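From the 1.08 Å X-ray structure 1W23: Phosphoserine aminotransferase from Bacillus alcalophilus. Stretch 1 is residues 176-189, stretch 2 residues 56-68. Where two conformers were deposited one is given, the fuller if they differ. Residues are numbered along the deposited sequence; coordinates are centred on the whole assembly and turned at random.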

# COMPACT_ATOMS: atom_id res chain seq x y z
N ASP A 176 -5.59 17.50 -6.20
CA ASP A 176 -6.74 18.35 -5.94
C ASP A 176 -8.06 17.61 -5.79
O ASP A 176 -9.10 18.28 -5.63
CB ASP A 176 -6.89 19.49 -6.95
CG ASP A 176 -7.39 19.07 -8.33
OD1 ASP A 176 -7.49 17.82 -8.55
OD2 ASP A 176 -7.64 19.98 -9.16
N ILE A 177 -8.08 16.30 -5.72
CA ILE A 177 -9.38 15.61 -5.54
C ILE A 177 -10.05 16.05 -4.23
O ILE A 177 -9.44 16.14 -3.19
CB ILE A 177 -9.19 14.09 -5.56
CG1 ILE A 177 -10.52 13.36 -5.61
CG2 ILE A 177 -8.26 13.60 -4.44
CD1 ILE A 177 -10.44 11.88 -5.97
N LEU A 178 -11.35 16.30 -4.34
CA LEU A 178 -12.17 16.67 -3.16
C LEU A 178 -11.67 17.90 -2.44
O LEU A 178 -11.85 18.09 -1.26
CB LEU A 178 -12.39 15.48 -2.23
CG LEU A 178 -13.50 15.54 -1.21
CD1 LEU A 178 -14.73 16.29 -1.61
CD2 LEU A 178 -13.83 14.12 -0.71
N SER A 179 -11.16 18.85 -3.27
CA SER A 179 -10.88 20.21 -2.82
C SER A 179 -11.96 21.22 -3.22
O SER A 179 -11.86 22.39 -2.86
CB SER A 179 -9.54 20.68 -3.37
OG SER A 179 -9.55 20.75 -4.78
N ARG A 180 -12.94 20.72 -3.96
CA ARG A 180 -14.00 21.52 -4.58
C ARG A 180 -15.02 20.57 -5.14
O ARG A 180 -14.74 19.39 -5.35
CB ARG A 180 -13.43 22.45 -5.66
CG ARG A 180 -12.59 21.72 -6.70
CD ARG A 180 -11.88 22.70 -7.63
NE ARG A 180 -11.04 21.91 -8.55
CZ ARG A 180 -10.49 22.41 -9.66
NH1 ARG A 180 -10.62 23.71 -10.00
NH2 ARG A 180 -9.80 21.60 -10.49
N PRO A 181 -16.22 21.06 -5.47
CA PRO A 181 -17.18 20.19 -6.17
C PRO A 181 -16.65 19.74 -7.52
O PRO A 181 -15.87 20.44 -8.16
CB PRO A 181 -18.43 21.08 -6.30
CG PRO A 181 -18.29 22.08 -5.18
CD PRO A 181 -16.78 22.38 -5.20
N LEU A 182 -17.15 18.59 -7.97
CA LEU A 182 -16.77 17.99 -9.23
C LEU A 182 -17.99 17.38 -9.90
O LEU A 182 -18.71 16.68 -9.22
CB LEU A 182 -15.73 16.93 -8.86
CG LEU A 182 -15.06 16.14 -9.95
CD1 LEU A 182 -14.30 17.00 -10.92
CD2 LEU A 182 -14.06 15.12 -9.34
N LYS A 183 -18.10 17.52 -11.20
CA LYS A 183 -19.09 16.83 -12.04
C LYS A 183 -18.44 15.53 -12.53
O LYS A 183 -17.77 15.52 -13.58
CB LYS A 183 -19.48 17.68 -13.24
CG LYS A 183 -20.46 17.11 -14.26
CD LYS A 183 -21.02 18.16 -15.26
CE LYS A 183 -21.29 17.71 -16.69
NZ LYS A 183 -21.05 18.77 -17.71
N VAL A 184 -18.61 14.47 -11.73
CA VAL A 184 -17.94 13.19 -12.00
C VAL A 184 -18.34 12.64 -13.37
O VAL A 184 -17.52 11.98 -14.02
CB VAL A 184 -18.20 12.25 -10.83
CG1 VAL A 184 -17.80 10.83 -11.13
CG2 VAL A 184 -17.50 12.75 -9.57
N ASN A 185 -19.61 12.90 -13.79
CA ASN A 185 -20.03 12.32 -15.06
C ASN A 185 -19.31 12.89 -16.27
O ASN A 185 -19.53 12.37 -17.38
CB ASN A 185 -21.54 12.37 -15.14
CG ASN A 185 -22.10 13.70 -15.37
OD1 ASN A 185 -21.43 14.67 -15.66
ND2 ASN A 185 -23.42 13.62 -15.23
N GLN A 186 -18.45 13.90 -16.13
CA GLN A 186 -17.60 14.30 -17.25
C GLN A 186 -16.52 13.27 -17.54
O GLN A 186 -15.84 13.37 -18.61
CB GLN A 186 -16.94 15.67 -16.96
CG GLN A 186 -17.86 16.85 -16.91
CD GLN A 186 -17.17 18.22 -16.89
OE1 GLN A 186 -16.68 18.71 -15.88
NE2 GLN A 186 -17.08 18.87 -18.04
N PHE A 187 -16.25 12.34 -16.62
CA PHE A 187 -15.08 11.47 -16.66
C PHE A 187 -15.46 10.01 -16.81
O PHE A 187 -16.44 9.54 -16.22
CB PHE A 187 -14.30 11.60 -15.33
CG PHE A 187 -13.78 13.03 -15.15
CD1 PHE A 187 -14.54 13.99 -14.51
CD2 PHE A 187 -12.54 13.42 -15.64
CE1 PHE A 187 -14.06 15.30 -14.39
CE2 PHE A 187 -12.09 14.69 -15.55
CZ PHE A 187 -12.84 15.66 -14.92
N GLY A 188 -14.61 9.27 -17.51
CA GLY A 188 -14.66 7.83 -17.45
C GLY A 188 -13.95 7.23 -16.26
O GLY A 188 -14.33 6.17 -15.76
N MET A 189 -12.88 7.92 -15.83
CA MET A 189 -12.11 7.45 -14.67
C MET A 189 -11.39 8.63 -14.06
O MET A 189 -10.83 9.49 -14.79
CB MET A 189 -11.15 6.35 -15.12
CG MET A 189 -10.34 5.78 -13.98
SD MET A 189 -9.31 4.39 -14.46
CE MET A 189 -7.74 5.14 -13.97
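Stretch 2 (56-68) LLRELLQIPNDYQ

Apolar side chains commonly fill the contact between a helix end and an irregular segment, while backbone polar groups still need partners, which water or a side-chain hydroxyl can supply. Residues 56-68 of this aminotransferase, laid along residues 176-189, illustrate the principle. The two chains run in the same direction: Leu61 pairs with Leu182, Ile63 with Val184 and Tyr67 with Gly188, with CA–CA separations of 6.2, 6.0 and 8.7 Å. Stretch 2 enters as a helix, leaves helical geometry at Gln62 with positive phi (53/54), turns through a type I turn from Pro64 to Tyr67, and starts a strand at Tyr67.

Leu61 is the most heavily covered residue. Its CA-to-CB bond points sideways, but with chi1 m and chi2 t the end of the side chain comes nearer, bringing CD2 to 3.8 Å from CD1 of Leu178 and to 4.1 Å from CB of Leu182. Leu178, in the type II turn from Asp176 to Ser179, also meets the preceding helical turn, its CD2 lying 4.0 Å from CD1 of Leu60 and 4.3 Å from CD2 of Leu57.

Further along, Val184 opens a short 3-10 segment and points toward stretch 2. Its CG2 approaches CG1 of Ile63 at 4.2 Å, while CG1 lies 3.9 Å from CD of Pro64 and sits over one face of the Tyr67 ring, 4.0 Å from the centroid. This tyrosine, chi1 m, provides the direct hydrogen bond between the stretches: its OH donates to O of Phe187 at 2.6 Å, near the plane of the ring.

Beside Leu61 and Leu182, and again at Val184, water joins the backbones. The oxygen of one water accepts from N of Leu182 at 2.9 Å and donates a weak bond to O of Leu61 at 3.1 Å; that of a second accepts from N of Val184 (3.0 Å) and donates to O of Gln62 (2.9 Å).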

# COMPACT_ATOMS: atom_id res chain seq x y z
N LEU A 56 -19.05 7.77 1.91
CA LEU A 56 -18.69 9.16 2.16
C LEU A 56 -18.17 9.79 0.88
O LEU A 56 -18.53 10.92 0.53
CB LEU A 56 -17.67 9.25 3.28
CG LEU A 56 -18.19 9.04 4.69
CD1 LEU A 56 -17.09 8.79 5.71
CD2 LEU A 56 -19.01 10.26 5.09
N LEU A 57 -17.28 9.09 0.14
CA LEU A 57 -16.81 9.66 -1.11
C LEU A 57 -17.95 9.92 -2.11
O LEU A 57 -18.03 10.94 -2.77
CB LEU A 57 -15.80 8.70 -1.78
CG LEU A 57 -14.36 8.88 -1.35
CD1 LEU A 57 -13.49 7.65 -1.60
CD2 LEU A 57 -13.76 10.08 -2.06
N ARG A 58 -18.87 8.94 -2.14
CA ARG A 58 -20.01 9.03 -3.04
C ARG A 58 -20.88 10.22 -2.75
O ARG A 58 -21.29 10.95 -3.64
CB ARG A 58 -20.80 7.75 -2.92
CG ARG A 58 -21.97 7.64 -3.82
CD ARG A 58 -22.54 6.21 -3.92
NE ARG A 58 -21.54 5.20 -4.36
CZ ARG A 58 -21.26 5.03 -5.66
NH1 ARG A 58 -21.79 5.66 -6.70
NH2 ARG A 58 -20.35 4.10 -6.02
N GLU A 59 -21.16 10.42 -1.45
CA GLU A 59 -21.97 11.57 -1.02
C GLU A 59 -21.22 12.87 -1.30
O GLU A 59 -21.81 13.85 -1.80
CB GLU A 59 -22.30 11.46 0.49
CG GLU A 59 -23.04 12.59 1.11
CD GLU A 59 -23.27 12.47 2.61
OE1 GLU A 59 -22.79 11.50 3.25
OE2 GLU A 59 -23.86 13.45 3.08
N LEU A 60 -19.94 12.95 -0.93
CA LEU A 60 -19.21 14.19 -0.96
C LEU A 60 -18.97 14.66 -2.37
O LEU A 60 -19.02 15.89 -2.60
CB LEU A 60 -17.90 14.05 -0.19
CG LEU A 60 -18.04 13.99 1.30
CD1 LEU A 60 -16.74 13.49 1.96
CD2 LEU A 60 -18.43 15.35 1.88
N LEU A 61 -18.69 13.76 -3.29
CA LEU A 61 -18.42 14.13 -4.69
C LEU A 61 -19.66 13.94 -5.57
O LEU A 61 -19.59 14.25 -6.75
CB LEU A 61 -17.23 13.36 -5.23
CG LEU A 61 -15.88 13.76 -4.73
CD1 LEU A 61 -14.85 12.76 -5.22
CD2 LEU A 61 -15.49 15.17 -5.19
N GLN A 62 -20.78 13.48 -4.98
CA GLN A 62 -21.97 13.20 -5.79
C GLN A 62 -21.65 12.26 -6.96
O GLN A 62 -21.90 12.53 -8.11
CB GLN A 62 -22.66 14.50 -6.26
CG GLN A 62 -23.20 15.31 -5.08
CD GLN A 62 -23.89 16.59 -5.50
OE1 GLN A 62 -23.45 17.71 -5.23
NE2 GLN A 62 -25.03 16.43 -6.16
N ILE A 63 -21.04 11.12 -6.60
CA ILE A 63 -20.67 10.12 -7.59
C ILE A 63 -21.90 9.34 -8.07
O ILE A 63 -22.62 8.80 -7.22
CB ILE A 63 -19.60 9.16 -7.02
CG1 ILE A 63 -18.37 9.93 -6.56
CG2 ILE A 63 -19.30 8.06 -8.02
CD1 ILE A 63 -17.30 9.09 -5.89
N PRO A 64 -22.18 9.32 -9.36
CA PRO A 64 -23.39 8.61 -9.81
C PRO A 64 -23.31 7.10 -9.59
O PRO A 64 -22.27 6.49 -9.45
CB PRO A 64 -23.44 8.91 -11.31
CG PRO A 64 -22.61 10.14 -11.50
CD PRO A 64 -21.52 10.01 -10.49
N ASN A 65 -24.50 6.48 -9.59
CA ASN A 65 -24.67 5.06 -9.25
C ASN A 65 -24.08 4.09 -10.24
O ASN A 65 -23.88 2.92 -9.91
CB ASN A 65 -26.20 4.74 -9.11
CG ASN A 65 -26.63 4.98 -7.70
OD1 ASN A 65 -25.76 5.31 -6.87
ND2 ASN A 65 -27.92 4.81 -7.49
N ASP A 66 -23.74 4.59 -11.46
CA ASP A 66 -23.10 3.74 -12.47
C ASP A 66 -21.58 3.84 -12.42
O ASP A 66 -20.91 3.30 -13.29
CB ASP A 66 -23.68 4.05 -13.86
CG ASP A 66 -23.50 5.45 -14.35
OD1 ASP A 66 -23.45 6.42 -13.60
OD2 ASP A 66 -23.43 5.67 -15.57
N TYR A 67 -21.04 4.45 -11.36
CA TYR A 67 -19.58 4.45 -11.08
C TYR A 67 -19.33 3.65 -9.82
O TYR A 67 -20.19 3.62 -8.91
CB TYR A 67 -19.04 5.88 -10.85
CG TYR A 67 -19.03 6.75 -12.06
CD1 TYR A 67 -20.19 7.23 -12.66
CD2 TYR A 67 -17.83 7.14 -12.64
CE1 TYR A 67 -20.14 8.05 -13.77
CE2 TYR A 67 -17.78 7.95 -13.74
CZ TYR A 67 -18.94 8.40 -14.31
OH TYR A 67 -18.94 9.20 -15.43
N GLN A 68 -18.15 3.01 -9.78
CA GLN A 68 -17.70 2.26 -8.59
C GLN A 68 -16.42 2.94 -8.08
O GLN A 68 -15.63 3.51 -8.85
CB GLN A 68 -17.48 0.81 -8.86
CG GLN A 68 -17.22 -0.01 -7.55
CD GLN A 68 -17.28 -1.48 -7.75
OE1 GLN A 68 -16.46 -2.27 -7.19
NE2 GLN A 68 -18.23 -1.88 -8.57
O HOH W 1 -19.10 17.26 -6.32
O HOH W 2 -20.66 14.69 -9.50
O HOH W 3 -19.79 9.78 -18.36